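Local coordinates for protein potential RNA-dependent RNA polymerase (PDB 5I62) that probably copies RNA from an RNA template in both transcription and genome replication of a small double-stranded RNA virus, joining ribonucleoside triphosphates and releasing diphosphate, at residues S94-F106 with K264-V276. Numbering follows the deposited sequence.
Sequences SYYDSISKDQVPF and KFDQHFNPTCQSV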
ATOM      1  N   SER A  94      -6.132   7.507 -16.466  1.00 18.97           N
ATOM      2  CA  SER A  94      -5.242   6.345 -16.479  1.00 18.41           C
ATOM      3  C   SER A  94      -5.951   5.068 -16.037  1.00 17.41           C
ATOM      4  O   SER A  94      -5.738   3.996 -16.611  1.00 17.36           O
ATOM      5  CB  SER A  94      -4.029   6.617 -15.587  1.00 20.59           C
ATOM      6  OG  SER A  94      -3.061   5.581 -15.703  1.00 29.06           O
ATOM      7  N   TYR A  95      -6.821   5.168 -15.027  1.00 17.02           N
ATOM      8  CA  TYR A  95      -7.529   3.978 -14.561  1.00 18.07           C
ATOM      9  C   TYR A  95      -8.464   3.412 -15.618  1.00 17.71           C
ATOM     10  O   TYR A  95      -8.728   2.203 -15.631  1.00 19.77           O
ATOM     11  CB  TYR A  95      -8.313   4.288 -13.286  1.00 16.85           C
ATOM     12  CG  TYR A  95      -7.431   4.354 -12.075  1.00 15.18           C
ATOM     13  CD1 TYR A  95      -6.721   5.504 -11.769  1.00 16.93           C
ATOM     14  CD2 TYR A  95      -7.249   3.238 -11.279  1.00 17.97           C
ATOM     15  CE1 TYR A  95      -5.890   5.557 -10.674  1.00 17.84           C
ATOM     16  CE2 TYR A  95      -6.415   3.273 -10.181  1.00 17.10           C
ATOM     17  CZ  TYR A  95      -5.739   4.434  -9.886  1.00 18.09           C
ATOM     18  OH  TYR A  95      -4.914   4.463  -8.791  1.00 21.73           O
ATOM     19  N   TYR A  96      -9.024   4.271 -16.467  1.00 18.63           N
ATOM     20  CA  TYR A  96      -9.975   3.846 -17.483  1.00 18.01           C
ATOM     21  C   TYR A  96      -9.275   3.449 -18.776  1.00 17.74           C
ATOM     22  O   TYR A  96      -9.718   2.532 -19.465  1.00 20.08           O
ATOM     23  CB  TYR A  96     -10.979   4.971 -17.765  1.00 19.35           C
ATOM     24  CG  TYR A  96     -11.935   5.194 -16.615  1.00 17.90           C
ATOM     25  CD1 TYR A  96     -11.603   6.039 -15.570  1.00 17.87           C
ATOM     26  CD2 TYR A  96     -13.157   4.532 -16.568  1.00 17.06           C
ATOM     27  CE1 TYR A  96     -12.470   6.233 -14.495  1.00 18.60           C
ATOM     28  CE2 TYR A  96     -14.036   4.718 -15.506  1.00 17.83           C
ATOM     29  CZ  TYR A  96     -13.685   5.564 -14.475  1.00 17.90           C
ATOM     30  OH  TYR A  96     -14.554   5.741 -13.418  1.00 18.18           O
ATOM     31  N   ASP A  97      -8.190   4.133 -19.108  1.00 18.40           N
ATOM     32  CA  ASP A  97      -7.541   3.937 -20.395  1.00 23.19           C
ATOM     33  C   ASP A  97      -6.451   2.871 -20.356  1.00 19.58           C
ATOM     34  O   ASP A  97      -6.150   2.270 -21.387  1.00 22.62           O
ATOM     35  CB  ASP A  97      -6.973   5.272 -20.877  1.00 24.32           C
ATOM     36  CG  ASP A  97      -8.066   6.302 -21.154  1.00 30.87           C
ATOM     37  OD1 ASP A  97      -9.220   5.897 -21.435  1.00 36.51           O
ATOM     38  OD2 ASP A  97      -7.787   7.515 -21.052  1.00 37.41           O
ATOM     39  N   SER A  98      -5.865   2.598 -19.193  1.00 20.31           N
ATOM     40  CA  SER A  98      -4.725   1.688 -19.151  1.00 20.81           C
ATOM     41  C   SER A  98      -5.115   0.215 -19.225  1.00 21.10           C
ATOM     42  O   SER A  98      -4.229  -0.630 -19.336  1.00 23.81           O
ATOM     43  CB  SER A  98      -3.891   1.918 -17.888  1.00 18.33           C
ATOM     44  OG  SER A  98      -3.417   3.258 -17.820  1.00 21.34           O
ATOM     45  N   ILE A  99      -6.401  -0.127 -19.121  1.00 19.31           N
ATOM     46  CA  ILE A  99      -6.785  -1.535 -19.120  1.00 19.76           C
ATOM     47  C   ILE A  99      -7.038  -2.082 -20.509  1.00 20.79           C
ATOM     48  O   ILE A  99      -7.420  -3.250 -20.640  1.00 21.01           O
ATOM     49  CB  ILE A  99      -8.029  -1.796 -18.259  1.00 16.47           C
ATOM     50  CG1 ILE A  99      -9.207  -0.963 -18.792  1.00 24.46           C
ATOM     51  CG2 ILE A  99      -7.707  -1.504 -16.794  1.00 17.88           C
ATOM     52  CD1 ILE A  99     -10.513  -1.289 -18.168  1.00 20.84           C
ATOM     53  N   SER A 100      -6.862  -1.280 -21.550  1.00 21.69           N
ATOM     54  CA  SER A 100      -7.136  -1.739 -22.904  1.00 24.94           C
ATOM     55  C   SER A 100      -5.865  -1.914 -23.739  1.00 27.83           C
ATOM     56  O   SER A 100      -5.940  -2.019 -24.963  1.00 25.15           O
ATOM     57  CB  SER A 100      -8.135  -0.800 -23.580  1.00 28.07           C
ATOM     58  OG  SER A 100      -7.583   0.483 -23.759  1.00 36.98           O
ATOM     59  N   LYS A 101      -4.698  -1.947 -23.098  1.00 22.89           N
ATOM     60  CA  LYS A 101      -3.475  -2.300 -23.797  1.00 24.68           C
ATOM     61  C   LYS A 101      -3.538  -3.758 -24.262  1.00 24.37           C
ATOM     62  O   LYS A 101      -4.326  -4.558 -23.749  1.00 20.94           O
ATOM     63  CB  LYS A 101      -2.265  -2.066 -22.894  1.00 28.38           C
ATOM     64  CG  LYS A 101      -2.062  -0.582 -22.607  1.00 29.12           C
ATOM     65  CD  LYS A 101      -0.836  -0.257 -21.750  1.00 35.54           C
ATOM     66  CE  LYS A 101      -0.768   1.277 -21.552  1.00 38.77           C
ATOM     67  NZ  LYS A 101       0.422   1.782 -20.809  1.00 32.32           N
ATOM     68  N   ASP A 102      -2.727  -4.091 -25.274  1.00 22.28           N
ATOM     69  CA  ASP A 102      -2.643  -5.474 -25.742  1.00 23.64           C
ATOM     70  C   ASP A 102      -2.360  -6.397 -24.562  1.00 24.34           C
ATOM     71  O   ASP A 102      -1.465  -6.129 -23.758  1.00 23.25           O
ATOM     72  CB  ASP A 102      -1.540  -5.621 -26.790  1.00 21.21           C
ATOM     73  CG  ASP A 102      -1.748  -4.727 -28.009  1.00 27.77           C
ATOM     74  OD1 ASP A 102      -2.915  -4.418 -28.347  1.00 27.74           O
ATOM     75  OD2 ASP A 102      -0.741  -4.323 -28.628  1.00 28.36           O
ATOM     76  N   GLN A 103      -3.133  -7.475 -24.450  1.00 22.48           N
ATOM     77  CA  GLN A 103      -3.025  -8.349 -23.284  1.00 22.77           C
ATOM     78  C   GLN A 103      -3.294  -9.790 -23.693  1.00 24.47           C
ATOM     79  O   GLN A 103      -4.376 -10.112 -24.189  1.00 24.03           O
ATOM     80  CB  GLN A 103      -3.986  -7.889 -22.174  1.00 22.25           C
ATOM     81  CG  GLN A 103      -5.396  -7.638 -22.655  1.00 23.64           C
ATOM     82  CD  GLN A 103      -6.251  -6.875 -21.659  1.00 19.06           C
ATOM     83  OE1 GLN A 103      -7.036  -7.474 -20.911  1.00 17.58           O
ATOM     84  NE2 GLN A 103      -6.127  -5.539 -21.668  1.00 17.75           N
ATOM     85  N   VAL A 104      -2.307 -10.654 -23.486  1.00 20.13           N
ATOM     86  CA  VAL A 104      -2.434 -12.070 -23.825  1.00 24.32           C
ATOM     87  C   VAL A 104      -2.860 -12.874 -22.602  1.00 21.15           C
ATOM     88  O   VAL A 104      -2.629 -12.455 -21.462  1.00 19.58           O
ATOM     89  CB  VAL A 104      -1.129 -12.628 -24.425  1.00 24.66           C
ATOM     90  CG1 VAL A 104      -0.628 -11.743 -25.570  1.00 25.01           C
ATOM     91  CG2 VAL A 104      -0.069 -12.778 -23.348  1.00 22.33           C
ATOM     92  N   PRO A 105      -3.490 -14.030 -22.796  1.00 23.41           N
ATOM     93  CA  PRO A 105      -3.920 -14.853 -21.656  1.00 23.75           C
ATOM     94  C   PRO A 105      -2.732 -15.362 -20.856  1.00 23.38           C
ATOM     95  O   PRO A 105      -1.604 -15.433 -21.349  1.00 22.24           O
ATOM     96  CB  PRO A 105      -4.675 -16.018 -22.315  1.00 25.81           C
ATOM     97  CG  PRO A 105      -5.138 -15.469 -23.653  1.00 26.37           C
ATOM     98  CD  PRO A 105      -4.045 -14.502 -24.083  1.00 26.01           C
ATOM     99  N   PHE A 106      -3.005 -15.727 -19.605  1.00 19.94           N
ATOM    100  CA  PHE A 106      -1.990 -16.284 -18.720  1.00 23.20           C
ATOM    101  C   PHE A 106      -1.792 -17.766 -19.014  1.00 22.62           C
ATOM    102  O   PHE A 106      -2.730 -18.467 -19.396  1.00 22.79           O
ATOM    103  CB  PHE A 106      -2.399 -16.122 -17.255  1.00 19.80           C
ATOM    104  CG  PHE A 106      -2.171 -14.743 -16.685  1.00 19.57           C
ATOM    105  CD1 PHE A 106      -2.854 -13.634 -17.181  1.00 21.13           C
ATOM    106  CD2 PHE A 106      -1.321 -14.574 -15.605  1.00 17.46           C
ATOM    107  CE1 PHE A 106      -2.662 -12.366 -16.619  1.00 18.83           C
ATOM    108  CE2 PHE A 106      -1.128 -13.329 -15.036  1.00 21.32           C
ATOM    109  CZ  PHE A 106      -1.803 -12.215 -15.541  1.00 19.26           C
ATOM    110  N   LYS A 264       2.229   2.137 -12.558  1.00 20.13           N
ATOM    111  CA  LYS A 264       0.774   2.256 -12.541  1.00 17.78           C
ATOM    112  C   LYS A 264       0.105   0.877 -12.581  1.00 16.55           C
ATOM    113  O   LYS A 264      -0.730   0.589 -13.436  1.00 17.32           O
ATOM    114  CB  LYS A 264       0.311   3.133 -13.706  1.00 17.37           C
ATOM    115  CG  LYS A 264       0.742   4.595 -13.570  1.00 25.23           C
ATOM    116  CD  LYS A 264       0.284   5.382 -14.792  1.00 29.92           C
ATOM    117  CE  LYS A 264       0.143   6.858 -14.505  1.00 37.60           C
ATOM    118  NZ  LYS A 264       1.346   7.411 -13.849  1.00 45.80           N
ATOM    119  N   PHE A 265       0.529   0.004 -11.667  1.00 18.56           N
ATOM    120  CA  PHE A 265       0.046  -1.370 -11.652  1.00 18.16           C
ATOM    121  C   PHE A 265      -1.467  -1.421 -11.508  1.00 19.39           C
ATOM    122  O   PHE A 265      -2.145  -2.114 -12.269  1.00 14.74           O
ATOM    123  CB  PHE A 265       0.715  -2.139 -10.514  1.00 19.04           C
ATOM    124  CG  PHE A 265       0.458  -3.624 -10.535  1.00 19.52           C
ATOM    125  CD1 PHE A 265       0.575  -4.356 -11.701  1.00 20.83           C
ATOM    126  CD2 PHE A 265       0.100  -4.289  -9.378  1.00 20.87           C
ATOM    127  CE1 PHE A 265       0.346  -5.735 -11.706  1.00 19.34           C
ATOM    128  CE2 PHE A 265      -0.116  -5.657  -9.378  1.00 21.54           C
ATOM    129  CZ  PHE A 265      -0.000  -6.379 -10.543  1.00 21.61           C
ATOM    130  N   ASP A 266      -2.009  -0.703 -10.513  1.00 17.37           N
ATOM    131  CA  ASP A 266      -3.452  -0.685 -10.296  1.00 19.75           C
ATOM    132  C   ASP A 266      -4.186  -0.329 -11.581  1.00 14.96           C
ATOM    133  O   ASP A 266      -5.177  -0.973 -11.952  1.00 15.99           O
ATOM    134  CB  ASP A 266      -3.820   0.331  -9.201  1.00 19.26           C
ATOM    135  CG  ASP A 266      -3.262  -0.034  -7.828  1.00 27.93           C
ATOM    136  OD1 ASP A 266      -2.612  -1.086  -7.682  1.00 23.60           O
ATOM    137  OD2 ASP A 266      -3.482   0.752  -6.879  1.00 23.79           O
ATOM    138  N   GLN A 267      -3.712   0.720 -12.254  1.00 14.49           N
ATOM    139  CA  GLN A 267      -4.378   1.231 -13.446  1.00 17.97           C
ATOM    140  C   GLN A 267      -4.391   0.200 -14.570  1.00 18.31           C
ATOM    141  O   GLN A 267      -5.322   0.175 -15.380  1.00 16.40           O
ATOM    142  CB  GLN A 267      -3.700   2.516 -13.912  1.00 15.76           C
ATOM    143  CG  GLN A 267      -3.791   3.728 -12.959  1.00 17.13           C
ATOM    144  CD  GLN A 267      -2.713   3.752 -11.883  1.00 20.14           C
ATOM    145  OE1 GLN A 267      -2.216   2.711 -11.450  1.00 19.40           O
ATOM    146  NE2 GLN A 267      -2.336   4.957 -11.460  1.00 19.52           N
ATOM    147  N   HIS A 268      -3.369  -0.646 -14.640  1.00 14.89           N
ATOM    148  CA  HIS A 268      -3.248  -1.626 -15.710  1.00 15.21           C
ATOM    149  C   HIS A 268      -3.843  -2.974 -15.343  1.00 17.37           C
ATOM    150  O   HIS A 268      -3.717  -3.927 -16.127  1.00 18.91           O
ATOM    151  CB  HIS A 268      -1.774  -1.824 -16.090  1.00 15.57           C
ATOM    152  CG  HIS A 268      -1.165  -0.669 -16.823  1.00 16.82           C
ATOM    153  ND1 HIS A 268      -0.671   0.441 -16.179  1.00 18.62           N
ATOM    154  CD2 HIS A 268      -0.945  -0.465 -18.144  1.00 18.87           C
ATOM    155  CE1 HIS A 268      -0.196   1.291 -17.071  1.00 21.81           C
ATOM    156  NE2 HIS A 268      -0.349   0.765 -18.270  1.00 20.97           N
ATOM    157  N   PHE A 269      -4.455  -3.099 -14.164  1.00 19.16           N
ATOM    158  CA  PHE A 269      -4.960  -4.397 -13.707  1.00 17.17           C
ATOM    159  C   PHE A 269      -6.256  -4.678 -14.465  1.00 19.36           C
ATOM    160  O   PHE A 269      -7.367  -4.447 -13.986  1.00 19.03           O
ATOM    161  CB  PHE A 269      -5.142  -4.401 -12.191  1.00 17.87           C
ATOM    162  CG  PHE A 269      -5.078  -5.765 -11.575  1.00 16.99           C
ATOM    163  CD1 PHE A 269      -3.853  -6.384 -11.336  1.00 17.87           C
ATOM    164  CD2 PHE A 269      -6.235  -6.436 -11.245  1.00 17.28           C
ATOM    165  CE1 PHE A 269      -3.795  -7.652 -10.772  1.00 16.92           C
ATOM    166  CE2 PHE A 269      -6.188  -7.717 -10.691  1.00 18.56           C
ATOM    167  CZ  PHE A 269      -4.973  -8.316 -10.440  1.00 16.30           C
ATOM    168  N   ASN A 270      -6.091  -5.230 -15.664  1.00 17.08           N
ATOM    169  CA  ASN A 270      -7.100  -5.255 -16.718  1.00 16.00           C
ATOM    170  C   ASN A 270      -7.972  -6.509 -16.588  1.00 15.11           C
ATOM    171  O   ASN A 270      -7.766  -7.336 -15.709  1.00 15.06           O
ATOM    172  CB  ASN A 270      -6.382  -5.161 -18.059  1.00 15.10           C
ATOM    173  CG  ASN A 270      -5.367  -6.287 -18.240  1.00 14.41           C
ATOM    174  OD1 ASN A 270      -5.653  -7.449 -17.952  1.00 16.61           O
ATOM    175  ND2 ASN A 270      -4.178  -5.935 -18.705  1.00 13.21           N
ATOM    176  N   PRO A 271      -8.969  -6.684 -17.468  1.00 15.02           N
ATOM    177  CA  PRO A 271      -9.871  -7.837 -17.325  1.00 15.48           C
ATOM    178  C   PRO A 271      -9.179  -9.180 -17.466  1.00 16.13           C
ATOM    179  O   PRO A 271      -9.698 -10.173 -16.959  1.00 14.39           O
ATOM    180  CB  PRO A 271     -10.901  -7.623 -18.443  1.00 17.09           C
ATOM    181  CG  PRO A 271     -10.961  -6.112 -18.596  1.00 18.49           C
ATOM    182  CD  PRO A 271      -9.514  -5.692 -18.430  1.00 16.15           C
ATOM    183  N   THR A 272      -8.030  -9.242 -18.139  1.00 15.68           N
ATOM    184  CA  THR A 272      -7.293 -10.497 -18.174  1.00 16.76           C
ATOM    185  C   THR A 272      -6.738 -10.821 -16.794  1.00 16.48           C
ATOM    186  O   THR A 272      -6.925 -11.932 -16.284  1.00 17.60           O
ATOM    187  CB  THR A 272      -6.185 -10.412 -19.228  1.00 17.59           C
ATOM    188  OG1 THR A 272      -6.774 -10.145 -20.505  1.00 19.39           O
ATOM    189  CG2 THR A 272      -5.419 -11.720 -19.307  1.00 18.87           C
ATOM    190  N   CYS A 273      -6.091  -9.839 -16.156  1.00 12.24           N
ATOM    191  CA  CYS A 273      -5.622 -10.014 -14.785  1.00 16.03           C
ATOM    192  C   CYS A 273      -6.774 -10.324 -13.838  1.00 15.79           C
ATOM    193  O   CYS A 273      -6.654 -11.185 -12.961  1.00 14.62           O
ATOM    194  CB  CYS A 273      -4.887  -8.767 -14.300  1.00 16.34           C
ATOM    195  SG  CYS A 273      -3.386  -8.412 -15.197  1.00 21.74           S
ATOM    196  N   GLN A 274      -7.894  -9.610 -13.991  1.00 15.94           N
ATOM    197  CA  GLN A 274      -9.039  -9.814 -13.113  1.00 16.60           C
ATOM    198  C   GLN A 274      -9.546 -11.253 -13.195  1.00 16.57           C
ATOM    199  O   GLN A 274      -9.916 -11.857 -12.180  1.00 16.43           O
ATOM    200  CB  GLN A 274     -10.153  -8.827 -13.476  1.00 16.02           C
ATOM    201  CG  GLN A 274      -9.813  -7.351 -13.253  1.00 15.70           C
ATOM    202  CD  GLN A 274     -10.697  -6.410 -14.104  1.00 16.98           C
ATOM    203  OE1 GLN A 274     -11.865  -6.710 -14.367  1.00 16.74           O
ATOM    204  NE2 GLN A 274     -10.124  -5.277 -14.542  1.00 14.68           N
ATOM    205  N   SER A 275      -9.578 -11.825 -14.403  1.00 16.38           N
ATOM    206  CA  SER A 275     -10.118 -13.174 -14.516  1.00 18.37           C
ATOM    207  C   SER A 275      -9.206 -14.191 -13.846  1.00 17.22           C
ATOM    208  O   SER A 275      -9.680 -15.239 -13.407  1.00 15.31           O
ATOM    209  CB  SER A 275     -10.357 -13.545 -15.979  1.00 20.55           C
ATOM    210  OG  SER A 275      -9.116 -13.599 -16.647  1.00 26.19           O
ATOM    211  N   VAL A 276      -7.900 -13.905 -13.764  1.00 18.04           N
ATOM    212  CA  VAL A 276      -6.987 -14.795 -13.046  1.00 15.50           C
ATOM    213  C   VAL A 276      -7.236 -14.711 -11.546  1.00 16.75           C
ATOM    214  O   VAL A 276      -7.284 -15.734 -10.850  1.00 15.23           O
ATOM    215  CB  VAL A 276      -5.518 -14.472 -13.373  1.00 17.58           C
ATOM    216  CG1 VAL A 276      -4.590 -15.345 -12.510  1.00 17.46           C
ATOM    217  CG2 VAL A 276      -5.228 -14.680 -14.843  1.00 20.04           C
TER
HETATM  218  O   HOH W   1      -3.770  -3.220 -19.753  1.00 19.82           O
HETATM  219  O   HOH W   2      -6.521 -11.795 -22.985  1.00 32.47           O
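Gln-103 reaches to the start of helix 271-284, where its OE1 takes a hydrogen bond of 2.7 Å from Thr-272 OG1, the donor 15° out of the carbonyl plane, and a weak one from Thr-272 N. NE2 of the same amide returns to its own loop, donating to Ile-99 O and Lys-101 O, so both ends of the flat group are held. Its amide stacks on that of Asn-270, planes 30° apart; Asn-270 is the N-cap, its OD1 receiving Cys-273 N at 3.0 Å, while its ND2 donates to His-380 O.

Nearer Lys-264, His-268 is gripped in the plane of its ring: Lys-101 NZ, on an extended chain, donates to His-268 NE2 at 2.8 Å, and ND1 donates to Lys-264 O, consistent with a neutral ring protonated on ND1. Ser-98 CB sits over the centre of one face, and a water links Ser-98 O to Asn-270 ND2.

On helix 89-97, the Tyr-95 ring carries Gln-267 CG 3.5 Å from its centroid, almost on the ring normal; the bend of Gln-267 at chi2 (85°) stacks its amide on the ring at a slight tilt. At both C-terminal ends, Val-276 CG2 rests 3.5 Å from Phe-106 CD1, over the face, while Thr-272 CG2 and, in a sulfur-aromatic contact, Cys-273 SG meet the ring edge.

Segment 264-276 runs on from strand 257-261 of the antiparallel palm sheet; Asp-266 fits the second aspartate of polymerase motif A. Tyr-95 OH and Asp-266 OD2 both hydrogen-bond to Ser-322 OG, Tyr-95 packs on strand 199-205, and Phe-106 stacks with His-380 and touches helix 327-345.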